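Side-chain contacts in tyrosyl-tRNA synthetase (Archaeoglobus fulgidus, PDB 2CYB), which probably charges tRNA(Tyr) with tyrosine, first activating the amino acid with ATP and then transferring it to the acceptor end of the tRNA: residues Lys108-Gly112 against Ser113-Leu117; Arg130-Leu134 against Asn135-Arg139; Pro151-Ser154 against Gln155-Pro159; Leu164-His168 against Leu169-Leu173; Met185-Arg188 against Glu189-Arg193. All coordinates share one frame; numbering follows the deposited sequence.

Interaction 1: residues Lys108-Gly112 against Ser113-Leu117; sequences KFVLG and SEYQL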
# COMPACT_ATOMS: atom_id res chain seq x y z
N LYS A 108 2.24 28.84 0.98
CA LYS A 108 0.91 28.25 1.13
C LYS A 108 1.02 26.92 1.86
O LYS A 108 1.66 25.99 1.36
CB LYS A 108 0.29 28.03 -0.25
CG LYS A 108 -1.10 27.40 -0.23
CD LYS A 108 -1.65 27.24 -1.64
CE LYS A 108 -3.12 26.85 -1.65
NZ LYS A 108 -3.36 25.53 -1.00
N PHE A 109 0.39 26.82 3.03
CA PHE A 109 0.42 25.59 3.79
C PHE A 109 -0.72 24.67 3.38
O PHE A 109 -1.87 25.10 3.26
CB PHE A 109 0.35 25.87 5.30
CG PHE A 109 1.58 26.56 5.83
CD1 PHE A 109 1.80 27.91 5.58
CD2 PHE A 109 2.53 25.85 6.55
CE1 PHE A 109 2.96 28.54 6.03
CE2 PHE A 109 3.70 26.46 7.00
CZ PHE A 109 3.92 27.81 6.74
N VAL A 110 -0.39 23.40 3.16
CA VAL A 110 -1.38 22.40 2.77
C VAL A 110 -1.30 21.18 3.67
O VAL A 110 -0.20 20.73 4.04
CB VAL A 110 -1.16 21.95 1.30
CG1 VAL A 110 -2.10 20.80 0.94
CG2 VAL A 110 -1.40 23.12 0.36
N LEU A 111 -2.45 20.66 4.07
CA LEU A 111 -2.51 19.47 4.90
C LEU A 111 -2.71 18.30 3.94
O LEU A 111 -3.63 18.31 3.12
CB LEU A 111 -3.69 19.53 5.88
CG LEU A 111 -3.41 19.48 7.39
CD1 LEU A 111 -4.74 19.37 8.12
CD2 LEU A 111 -2.52 18.30 7.75
N GLY A 112 -1.85 17.29 4.03
CA GLY A 112 -1.98 16.15 3.15
C GLY A 112 -3.40 15.58 3.10
O GLY A 112 -3.93 15.33 2.01
N SER A 113 -4.01 15.39 4.26
CA SER A 113 -5.36 14.84 4.32
C SER A 113 -6.38 15.65 3.51
O SER A 113 -7.48 15.18 3.24
CB SER A 113 -5.82 14.71 5.78
OG SER A 113 -5.62 15.92 6.50
N GLU A 114 -6.01 16.87 3.12
CA GLU A 114 -6.90 17.73 2.33
C GLU A 114 -7.22 17.17 0.94
O GLU A 114 -8.27 17.46 0.36
CB GLU A 114 -6.29 19.12 2.13
CG GLU A 114 -6.34 20.05 3.32
CD GLU A 114 -5.71 21.41 3.00
OE1 GLU A 114 -5.96 21.93 1.89
OE2 GLU A 114 -4.98 21.96 3.85
N TYR A 115 -6.30 16.38 0.39
CA TYR A 115 -6.49 15.83 -0.94
C TYR A 115 -6.02 14.38 -1.11
O TYR A 115 -6.36 13.74 -2.10
CB TYR A 115 -5.75 16.68 -1.97
CG TYR A 115 -4.25 16.65 -1.78
CD1 TYR A 115 -3.62 17.49 -0.86
CD2 TYR A 115 -3.46 15.74 -2.49
CE1 TYR A 115 -2.23 17.44 -0.65
CE2 TYR A 115 -2.07 15.67 -2.29
CZ TYR A 115 -1.47 16.53 -1.37
OH TYR A 115 -0.10 16.47 -1.17
N GLN A 116 -5.24 13.87 -0.17
CA GLN A 116 -4.72 12.50 -0.30
C GLN A 116 -5.74 11.37 -0.14
O GLN A 116 -5.38 10.20 -0.28
CB GLN A 116 -3.54 12.29 0.65
CG GLN A 116 -2.38 13.21 0.32
CD GLN A 116 -1.27 13.18 1.35
OE1 GLN A 116 -1.50 12.98 2.54
NE2 GLN A 116 -0.04 13.39 0.89
N LEU A 117 -6.99 11.70 0.16
CA LEU A 117 -8.02 10.68 0.30
C LEU A 117 -9.06 10.85 -0.80
O LEU A 117 -10.07 10.14 -0.84
CB LEU A 117 -8.71 10.76 1.67
CG LEU A 117 -7.87 10.42 2.90
CD1 LEU A 117 -8.73 10.56 4.15
CD2 LEU A 117 -7.33 9.00 2.79

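Interaction 2: residues Arg130-Leu134 against Asn135-Arg139; sequences RITTL and NRARR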
# COMPACT_ATOMS: atom_id res chain seq x y z
N ARG A 130 0.82 -0.32 -8.95
CA ARG A 130 0.80 -1.35 -9.97
C ARG A 130 2.06 -1.35 -10.84
O ARG A 130 2.47 -2.40 -11.34
CB ARG A 130 -0.44 -1.17 -10.85
CG ARG A 130 -0.41 -1.93 -12.18
CD ARG A 130 -0.53 -3.42 -11.98
NE ARG A 130 -0.57 -4.14 -13.25
CZ ARG A 130 0.50 -4.57 -13.92
NH1 ARG A 130 0.35 -5.21 -15.07
NH2 ARG A 130 1.71 -4.36 -13.43
N ILE A 131 2.69 -0.19 -11.01
CA ILE A 131 3.89 -0.11 -11.85
C ILE A 131 5.20 0.01 -11.09
O ILE A 131 6.27 0.10 -11.69
CB ILE A 131 3.78 1.06 -12.87
CG1 ILE A 131 3.82 2.41 -12.15
CG2 ILE A 131 2.47 0.95 -13.63
CD1 ILE A 131 3.91 3.62 -13.09
N THR A 132 5.13 -0.01 -9.76
CA THR A 132 6.33 0.10 -8.94
C THR A 132 6.64 -1.22 -8.23
O THR A 132 5.81 -1.76 -7.51
CB THR A 132 6.14 1.21 -7.88
OG1 THR A 132 5.84 2.45 -8.53
CG2 THR A 132 7.40 1.37 -7.04
N THR A 133 7.84 -1.77 -8.45
CA THR A 133 8.19 -3.02 -7.78
C THR A 133 8.32 -2.77 -6.28
O THR A 133 8.68 -1.67 -5.85
CB THR A 133 9.54 -3.60 -8.28
OG1 THR A 133 10.60 -2.69 -7.96
CG2 THR A 133 9.51 -3.82 -9.78
N LEU A 134 8.01 -3.78 -5.48
CA LEU A 134 8.15 -3.67 -4.04
C LEU A 134 9.62 -3.34 -3.73
O LEU A 134 9.92 -2.55 -2.85
CB LEU A 134 7.76 -4.99 -3.36
CG LEU A 134 8.01 -5.06 -1.85
CD1 LEU A 134 7.26 -3.91 -1.15
CD2 LEU A 134 7.55 -6.41 -1.32
N ASN A 135 10.52 -3.96 -4.48
CA ASN A 135 11.95 -3.74 -4.30
C ASN A 135 12.34 -2.26 -4.40
O ASN A 135 13.03 -1.72 -3.54
CB ASN A 135 12.73 -4.54 -5.34
CG ASN A 135 14.22 -4.48 -5.14
OD1 ASN A 135 14.99 -4.76 -6.05
ND2 ASN A 135 14.64 -4.11 -3.93
N ARG A 136 11.89 -1.60 -5.47
CA ARG A 136 12.20 -0.20 -5.68
C ARG A 136 11.61 0.66 -4.56
O ARG A 136 12.26 1.58 -4.06
CB ARG A 136 11.64 0.25 -7.04
CG ARG A 136 12.00 1.67 -7.47
CD ARG A 136 13.44 1.77 -7.97
NE ARG A 136 13.78 3.11 -8.45
CZ ARG A 136 13.23 3.71 -9.50
NH1 ARG A 136 13.62 4.93 -9.85
NH2 ARG A 136 12.28 3.10 -10.21
N ALA A 137 10.38 0.35 -4.16
CA ALA A 137 9.73 1.10 -3.10
C ALA A 137 10.46 0.93 -1.77
O ALA A 137 10.72 1.90 -1.06
CB ALA A 137 8.28 0.64 -2.96
N ARG A 138 10.78 -0.31 -1.44
CA ARG A 138 11.47 -0.60 -0.19
C ARG A 138 12.82 0.11 -0.15
O ARG A 138 13.18 0.70 0.87
CB ARG A 138 11.67 -2.11 -0.05
CG ARG A 138 12.07 -2.55 1.35
CD ARG A 138 12.39 -4.04 1.36
NE ARG A 138 12.35 -4.62 2.70
CZ ARG A 138 12.98 -4.13 3.76
NH1 ARG A 138 13.71 -3.02 3.66
NH2 ARG A 138 12.90 -4.76 4.92
N ARG A 139 13.57 0.05 -1.24
CA ARG A 139 14.87 0.70 -1.28
C ARG A 139 14.78 2.22 -1.17
O ARG A 139 15.65 2.86 -0.58
CB ARG A 139 15.65 0.29 -2.54
CG ARG A 139 16.12 -1.16 -2.50
CD ARG A 139 17.07 -1.53 -3.64
NE ARG A 139 16.39 -2.10 -4.80
CZ ARG A 139 15.97 -1.40 -5.85
NH1 ARG A 139 15.36 -2.01 -6.86
NH2 ARG A 139 16.18 -0.09 -5.91
O HOH W 1 13.41 -3.61 -8.81

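Interaction 3: residues Pro151-Ser154 against Gln155-Pro159; sequences PMVS and QMIYP. With TYR (tyrosine), chain C.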
# COMPACT_ATOMS: atom_id res chain seq x y z
N PRO A 151 9.57 -3.68 7.77
CA PRO A 151 8.65 -2.53 7.75
C PRO A 151 7.18 -2.93 7.65
O PRO A 151 6.85 -4.10 7.42
CB PRO A 151 9.11 -1.76 6.53
CG PRO A 151 9.47 -2.87 5.59
CD PRO A 151 10.25 -3.82 6.47
N MET A 152 6.30 -1.94 7.81
CA MET A 152 4.87 -2.17 7.70
C MET A 152 4.50 -1.89 6.24
O MET A 152 5.25 -1.21 5.53
CB MET A 152 4.10 -1.20 8.60
CG MET A 152 4.60 -1.15 10.03
SD MET A 152 4.62 -2.81 10.75
CE MET A 152 3.01 -3.13 10.85
N VAL A 153 3.37 -2.42 5.77
CA VAL A 153 2.97 -2.15 4.40
C VAL A 153 2.80 -0.64 4.21
O VAL A 153 3.06 -0.10 3.12
CB VAL A 153 1.64 -2.87 4.01
CG1 VAL A 153 1.25 -2.50 2.57
CG2 VAL A 153 1.81 -4.39 4.14
N SER A 154 2.38 0.05 5.27
CA SER A 154 2.18 1.49 5.18
C SER A 154 3.45 2.22 4.73
O SER A 154 3.37 3.24 4.06
CB SER A 154 1.71 2.06 6.52
OG SER A 154 2.66 1.82 7.54
N GLN A 155 4.61 1.69 5.07
CA GLN A 155 5.85 2.36 4.70
C GLN A 155 6.22 2.10 3.23
O GLN A 155 7.09 2.78 2.68
CB GLN A 155 6.96 1.95 5.69
CG GLN A 155 6.69 2.56 7.08
CD GLN A 155 7.27 1.77 8.24
OE1 GLN A 155 7.30 0.55 8.23
NE2 GLN A 155 7.71 2.49 9.28
N MET A 156 5.54 1.16 2.59
CA MET A 156 5.80 0.86 1.19
C MET A 156 4.86 1.68 0.30
O MET A 156 5.11 1.87 -0.89
CB MET A 156 5.61 -0.63 0.91
CG MET A 156 6.51 -1.52 1.76
SD MET A 156 8.28 -1.27 1.43
CE MET A 156 8.73 -0.14 2.78
N ILE A 157 3.76 2.16 0.89
CA ILE A 157 2.80 3.00 0.17
C ILE A 157 3.32 4.44 0.21
O ILE A 157 3.16 5.20 -0.74
CB ILE A 157 1.41 2.96 0.85
CG1 ILE A 157 0.80 1.56 0.73
CG2 ILE A 157 0.49 4.01 0.24
CD1 ILE A 157 -0.44 1.37 1.59
N TYR A 158 3.93 4.79 1.34
CA TYR A 158 4.51 6.11 1.62
C TYR A 158 5.27 6.79 0.45
O TYR A 158 4.95 7.92 0.08
CB TYR A 158 5.42 5.96 2.87
CG TYR A 158 6.07 7.21 3.42
CD1 TYR A 158 5.80 7.64 4.73
CD2 TYR A 158 7.02 7.91 2.68
CE1 TYR A 158 6.48 8.73 5.28
CE2 TYR A 158 7.69 9.00 3.22
CZ TYR A 158 7.42 9.41 4.51
OH TYR A 158 8.08 10.51 5.01
N PRO A 159 6.27 6.10 -0.15
CA PRO A 159 7.00 6.73 -1.26
C PRO A 159 6.15 7.05 -2.48
O PRO A 159 6.35 8.06 -3.14
CB PRO A 159 8.11 5.73 -1.57
CG PRO A 159 7.45 4.41 -1.22
CD PRO A 159 6.75 4.73 0.08
N TYR C . 9.67 12.03 3.22
CA TYR C . 9.85 13.36 3.86
C TYR C . 10.77 13.25 5.08
O TYR C . 11.01 14.30 5.71
CB TYR C . 8.49 13.93 4.25
CG TYR C . 7.62 14.15 3.03
CD1 TYR C . 6.36 13.56 2.93
CD2 TYR C . 8.06 14.96 1.98
CE1 TYR C . 5.55 13.78 1.79
CE2 TYR C . 7.28 15.19 0.86
CZ TYR C . 6.03 14.60 0.77
OH TYR C . 5.26 14.84 -0.34
OXT TYR C . 11.24 12.14 5.38

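Interaction 4: residues Leu164-His168 against Leu169-Leu173; sequences LDIAH and LGVDL. With TYR (tyrosine), chain C.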
# COMPACT_ATOMS: atom_id res chain seq x y z
N LEU A 164 3.44 11.25 -5.73
CA LEU A 164 2.18 11.82 -6.22
C LEU A 164 1.89 13.20 -5.67
O LEU A 164 1.17 13.98 -6.30
CB LEU A 164 1.01 10.88 -5.91
CG LEU A 164 0.94 9.67 -6.83
CD1 LEU A 164 -0.12 8.68 -6.30
CD2 LEU A 164 0.60 10.13 -8.26
N ASP A 165 2.44 13.52 -4.50
CA ASP A 165 2.21 14.85 -3.93
C ASP A 165 2.79 15.91 -4.87
O ASP A 165 2.22 16.99 -5.01
CB ASP A 165 2.88 14.99 -2.56
CG ASP A 165 2.20 14.18 -1.50
OD1 ASP A 165 2.87 13.85 -0.50
OD2 ASP A 165 0.98 13.90 -1.64
N ILE A 166 3.91 15.59 -5.50
CA ILE A 166 4.56 16.52 -6.42
C ILE A 166 3.59 16.88 -7.56
O ILE A 166 3.39 18.05 -7.87
CB ILE A 166 5.85 15.90 -7.02
CG1 ILE A 166 6.89 15.70 -5.91
CG2 ILE A 166 6.40 16.80 -8.11
CD1 ILE A 166 8.07 14.86 -6.32
N ALA A 167 2.98 15.86 -8.15
CA ALA A 167 2.03 16.08 -9.25
C ALA A 167 0.74 16.76 -8.81
O ALA A 167 0.29 17.71 -9.45
CB ALA A 167 1.71 14.76 -9.92
N HIS A 168 0.15 16.28 -7.73
CA HIS A 168 -1.11 16.85 -7.26
C HIS A 168 -1.02 18.26 -6.69
O HIS A 168 -2.03 18.96 -6.63
CB HIS A 168 -1.78 15.89 -6.28
CG HIS A 168 -2.40 14.70 -6.94
ND1 HIS A 168 -3.76 14.56 -7.10
CD2 HIS A 168 -1.84 13.63 -7.55
CE1 HIS A 168 -4.02 13.45 -7.78
NE2 HIS A 168 -2.87 12.87 -8.06
N LEU A 169 0.17 18.68 -6.27
CA LEU A 169 0.34 20.03 -5.75
C LEU A 169 0.85 20.96 -6.86
O LEU A 169 1.13 22.14 -6.62
CB LEU A 169 1.32 20.03 -4.57
CG LEU A 169 0.84 19.30 -3.30
CD1 LEU A 169 2.00 19.15 -2.32
CD2 LEU A 169 -0.31 20.07 -2.66
N GLY A 170 0.96 20.43 -8.07
CA GLY A 170 1.42 21.22 -9.20
C GLY A 170 2.82 21.78 -8.97
O GLY A 170 3.12 22.91 -9.32
N VAL A 171 3.67 20.95 -8.39
CA VAL A 171 5.04 21.34 -8.08
C VAL A 171 6.01 21.16 -9.25
O VAL A 171 5.98 20.14 -9.94
CB VAL A 171 5.54 20.55 -6.84
CG1 VAL A 171 7.04 20.70 -6.67
CG2 VAL A 171 4.81 21.06 -5.61
N ASP A 172 6.85 22.17 -9.47
CA ASP A 172 7.84 22.13 -10.54
C ASP A 172 9.20 21.73 -9.98
O ASP A 172 9.99 21.07 -10.65
CB ASP A 172 7.96 23.50 -11.21
CG ASP A 172 6.65 23.95 -11.82
OD1 ASP A 172 6.10 24.99 -11.39
OD2 ASP A 172 6.18 23.25 -12.74
N LEU A 173 9.45 22.14 -8.74
CA LEU A 173 10.70 21.85 -8.06
C LEU A 173 10.47 21.20 -6.70
O LEU A 173 9.92 21.82 -5.79
CB LEU A 173 11.51 23.14 -7.87
CG LEU A 173 12.83 23.02 -7.11
CD1 LEU A 173 13.82 22.20 -7.92
CD2 LEU A 173 13.40 24.40 -6.83
N TYR C . 9.67 12.03 3.22
CA TYR C . 9.85 13.36 3.86
C TYR C . 10.77 13.25 5.08
O TYR C . 11.01 14.30 5.71
CB TYR C . 8.49 13.93 4.25
CG TYR C . 7.62 14.15 3.03
CD1 TYR C . 6.36 13.56 2.93
CD2 TYR C . 8.06 14.96 1.98
CE1 TYR C . 5.55 13.78 1.79
CE2 TYR C . 7.28 15.19 0.86
CZ TYR C . 6.03 14.60 0.77
OH TYR C . 5.26 14.84 -0.34
OXT TYR C . 11.24 12.14 5.38

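Interaction 5: residues Met185-Arg188 against Glu189-Arg193; sequences MLAR and ENLPR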
# COMPACT_ATOMS: atom_id res chain seq x y z
N MET A 185 13.77 10.11 -7.40
CA MET A 185 14.07 9.47 -8.68
C MET A 185 12.88 8.61 -9.11
O MET A 185 12.55 8.54 -10.29
CB MET A 185 15.33 8.61 -8.59
CG MET A 185 16.61 9.41 -8.32
SD MET A 185 16.88 10.75 -9.52
CE MET A 185 16.25 12.16 -8.60
N LEU A 186 12.24 7.97 -8.13
CA LEU A 186 11.07 7.16 -8.43
C LEU A 186 9.99 8.05 -9.04
O LEU A 186 9.31 7.66 -9.98
CB LEU A 186 10.56 6.49 -7.14
CG LEU A 186 9.23 5.73 -7.16
CD1 LEU A 186 9.25 4.64 -8.21
CD2 LEU A 186 8.99 5.12 -5.79
N ALA A 187 9.85 9.26 -8.50
CA ALA A 187 8.86 10.21 -9.01
C ALA A 187 9.19 10.58 -10.45
O ALA A 187 8.33 10.53 -11.34
CB ALA A 187 8.84 11.46 -8.14
N ARG A 188 10.45 10.94 -10.70
CA ARG A 188 10.89 11.32 -12.04
C ARG A 188 10.64 10.21 -13.07
O ARG A 188 10.31 10.48 -14.22
CB ARG A 188 12.39 11.68 -12.04
CG ARG A 188 12.71 13.01 -11.36
CD ARG A 188 14.22 13.26 -11.30
NE ARG A 188 14.85 13.34 -12.63
CZ ARG A 188 14.86 14.42 -13.40
NH1 ARG A 188 14.28 15.55 -13.00
NH2 ARG A 188 15.47 14.39 -14.57
N GLU A 189 10.79 8.96 -12.64
CA GLU A 189 10.61 7.83 -13.53
C GLU A 189 9.16 7.38 -13.71
O GLU A 189 8.75 7.03 -14.82
CB GLU A 189 11.46 6.65 -13.04
CG GLU A 189 11.46 5.44 -13.95
CD GLU A 189 12.35 4.32 -13.45
OE1 GLU A 189 13.56 4.56 -13.25
OE2 GLU A 189 11.84 3.20 -13.24
N ASN A 190 8.38 7.42 -12.64
CA ASN A 190 6.99 6.96 -12.68
C ASN A 190 5.90 7.97 -12.97
O ASN A 190 4.89 7.62 -13.59
CB ASN A 190 6.66 6.25 -11.37
CG ASN A 190 7.23 4.85 -11.30
OD1 ASN A 190 8.17 4.53 -12.03
ND2 ASN A 190 6.68 4.03 -10.43
N LEU A 191 6.07 9.22 -12.54
CA LEU A 191 5.04 10.23 -12.77
C LEU A 191 4.66 10.39 -14.24
O LEU A 191 3.49 10.55 -14.56
CB LEU A 191 5.45 11.58 -12.19
CG LEU A 191 5.45 11.63 -10.65
CD1 LEU A 191 5.70 13.04 -10.18
CD2 LEU A 191 4.11 11.15 -10.12
N PRO A 192 5.64 10.34 -15.16
CA PRO A 192 5.25 10.50 -16.56
C PRO A 192 4.30 9.39 -17.02
O PRO A 192 3.45 9.62 -17.88
CB PRO A 192 6.59 10.45 -17.30
CG PRO A 192 7.56 11.02 -16.29
CD PRO A 192 7.11 10.32 -15.02
N ARG A 193 4.44 8.20 -16.44
CA ARG A 193 3.59 7.07 -16.80
C ARG A 193 2.14 7.33 -16.40
O ARG A 193 1.23 6.65 -16.89
CB ARG A 193 4.09 5.79 -16.16
CG ARG A 193 5.48 5.36 -16.61
CD ARG A 193 5.49 4.95 -18.07
NE ARG A 193 6.79 4.40 -18.46
CZ ARG A 193 7.01 3.73 -19.59
NH1 ARG A 193 6.01 3.52 -20.44
NH2 ARG A 193 8.23 3.27 -19.85

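Interaction 1: residues Lys108-Gly112 against Ser113-Leu117
Glu114 has CG anti to its own carbonyl carbon (chi1 -76°) and an extended chain beyond, which carries the carboxylate back to Leu111. OE2 accepts Leu111 N at 2.9 Å, the donor standing above the carboxylate plane, while Glu114 N donates to Leu111 O at 2.8 Å. Side chain and backbone of one residue therefore hold both polar backbone atoms of Leu111 where the strand gives way to a turn. In that turn Gly112 O takes two N-H groups, Tyr115 N at 3.1 Å and Gln116 N at 2.9 Å, and lies over one face of the Tyr115 ring, toward its rim. The ring's edge meets Val110, with CG1 3.7 Å from Tyr115 CE1. Gln116 OE1 approaches Gly112 CA to 3.3 Å, just where a CB would clash, and its NE2 donates to Asp165 OD2. With a leucine in place of Gln116, the tyrosine-binding carboxylate of Asp165 would probably lose this donor and be freer to turn. Strand 108-111 borders the parallel part of the Rossmann sheet beside strand 65-70, Phe109 packs on helix 83-99, and Ser113 OG bonds Asp72 of helix 72-77.

Interaction 2: residues Arg130-Leu134 against Asn135-Arg139
The N-cap of helix 134-140 is built here by Thr133, whose side chain takes the backbone N-H of Arg136. OG1 sits between the backbone N and the carbonyl carbon of its own residue (chi1 64°), which turns it in over the first turn, 3.0 Å from Arg136 N. It also rests against the aliphatic root of that arginine, with Thr133 OG1 3.3 Å from Arg136 CB. The backbone then settles into the helix through Ala137 N to Thr133 O at 3.1 Å and Arg138 N to Leu134 O at 2.8 Å. A methyl of Thr132, CG2, lies loosely against Ala137 CB. Beyond its bent chain, Arg136 reaches out of the helix and makes a salt bridge with Glu189 on helix 181-190. The cap lies at the dimer interface: Leu134 packs on Leu134 of the second subunit, and Thr132 and Leu134 both make backbone hydrogen bonds to that subunit. A water bonded to Thr133 OG1 also gives a weak bond to Asn135 OD1. One turn further on, Arg139 NH1 donates to Asn135 OD1 at 2.9 Å; OD1 lies in the guanidinium plane, while NH1 stands well above the amide plane of Asn135. The amide's placing is doubtful, because Asn135 ND2 and Arg139 NE, both donors, stand only 2.8 Å apart.

Interaction 3: residues Pro151-Ser154 against Gln155-Pro159
Gln155 folds its side chain back toward the residues before the helix and exchanges two hydrogen bonds with Met152. Its OE1 accepts Met152 N at 2.7 Å in an almost linear bond (174°), the donor only slightly tilted from the amide plane, and its own backbone N donates to Met152 O at 3.0 Å. CG anti to the carbonyl carbon (chi1 -69°), with the chain extended beyond, aims the amide at this spot. Pro151 CB lies against the same oxygen, 3.4 Å from Gln155 OE1, so the buried carbonyl has an apolar neighbour beside its donor. Next to it the bent chain of Met156 brings CE to 4.0 Å from Pro151 CG.

The first helical turn is held by Val153 O, which receives both Met156 N at 2.8 Å and Ile157 N at 3.3 Å. Tyr158 N follows, bonded to Ser154 O, but Pro159 has no N-H to give to the turn before it, and the helix kinks there. Tyr158, CG anti to the backbone N (chi1 -176°), extends away from these residues into the tyrosine pocket. Its OH accepts the amino group of the substrate, TYR N, at 2.8 Å, and that nitrogen lies near the plane of the ring, at its edge. Glu40, a second-shell carboxylate, also bonds the Tyr158 hydroxyl and would help fix its position. Helix 154-168 thus begins packed against helix 134-140, where Met156 touches Leu134, while Val153 and Ile157 face the second subunit, meeting its Ala137 and Ala129.

Interaction 4: residues Leu164-His168 against Leu169-Leu173
The shortest polar bond here, 2.6 Å, runs from the hydroxyl OH of the bound tyrosine to Asp165 OD1, on the same residue whose backbone O receives Leu169 N at 2.9 Å. Asp165 stands on the last turns of helix 154-168, which ends in a Schellman motif at Gly170. Two bonds define that ending: Val171 N reaches back to Ile166 O at 3.0 Å, nearly along the C=O axis, and Gly170 N reaches Ala167 O at 3.1 Å from well above the carbonyl plane. Gly170 carries the positive phi (60°) that turns the chain out of the helix, a conformation glycine takes easily.

Both oxygens of the Asp165 carboxylate are engaged: OD1 takes the substrate phenol, OD2 the amide of Gln116 and, more weakly, the Tyr115 hydroxyl, which would together restrain its rotation. Recognition of the hydroxyl in this way is consistent with selecting tyrosine over phenylalanine. Leu169, with CG anti to the carbonyl carbon (chi1 -67°), lies alongside the Asp165 carbonyl, its CG 3.2 Å from Asp165 O. Its side chain packs on Tyr36 and Tyr115, near the pocket. A serine at Leu169 would take away the branched end of the side chain and is likely to open a gap beside the two tyrosines. The chain then leaves toward strand 173-177 and the sheet, while His168 NE2 bonds Asp124 on helix 119-131. Across the glycine turn, the side chains of Ile166 and Val171 cross at about a right angle, with Ile166 CG2 4.1 Å from Val171 CB.

Interaction 5: residues Met185-Arg188 against Glu189-Arg193
From Met185 to Leu191 the backbone keeps alpha-helical bonds, with Asn190 N donating to Leu186 O at 2.8 Å and Leu191 N to Ala187 O at 2.9 Å, until Pro192 stops the series. Glu189 N has its main partner in Met185 O at 3.0 Å and a weak second one in Leu186 O.

On one side of the helix Leu186 and Asn190 meet. Leu186, with CG anti to the backbone N (chi1 172°), swings its CD1 forward along the helix to 3.5 Å from Asn190 ND2, a methyl against an amide end. Asn190 CB also lies close to the carbonyl that its backbone bonds, 3.3 Å from Leu186 O. One residue further on, Ala187 and Leu191 pack, with Ala187 CB 4.1 Å from Leu191 CD1. These two face helix 154-168, where Ala187 touches Ile166 and Leu191 touches Leu164. The guanidinium of Arg188 leaves the helix for a salt bridge with Glu22 and a hydrogen bond to Pro199 O, and the residue also packs on Val18 of strand 16-18. The helix belongs to the beta-alpha-beta crossover from strand 173-177 to strand 200-204, and its last turn leads into the loop before strand 200-204.

The chemistry at that end is plain: Pro192 CD sits 3.3 Å from Arg188 O, where the residue four places on would offer its N-H in a regular alpha-helix. Proline has none, so Arg188 O lacks the usual N-H from four residues on, and the hydroxyl of Ser198 gives it a weak bond instead.

Interactions 3 and 4 share helix 154-168 and hold opposite ends of the substrate, Tyr158 at its amino group and Asp165 at its phenol. Interaction 1, with its centre about 12 Å from that of interaction 4, supports the phenol end from the second shell, where Tyr115 OH also packs 3.6 Å from Leu169 CD1. Interactions 2 and 3 touch at the dimer side, with Leu134 CD1 3.8 Å from Met156 SD, and both meet the second subunit. Interaction 5 backs the pocket from outside: Ala187 CB lies 3.9 Å from Ile166 CD1 of interaction 4, and Ile131 CG1 of interaction 2 approaches Asn190 ND2 at 3.7 Å.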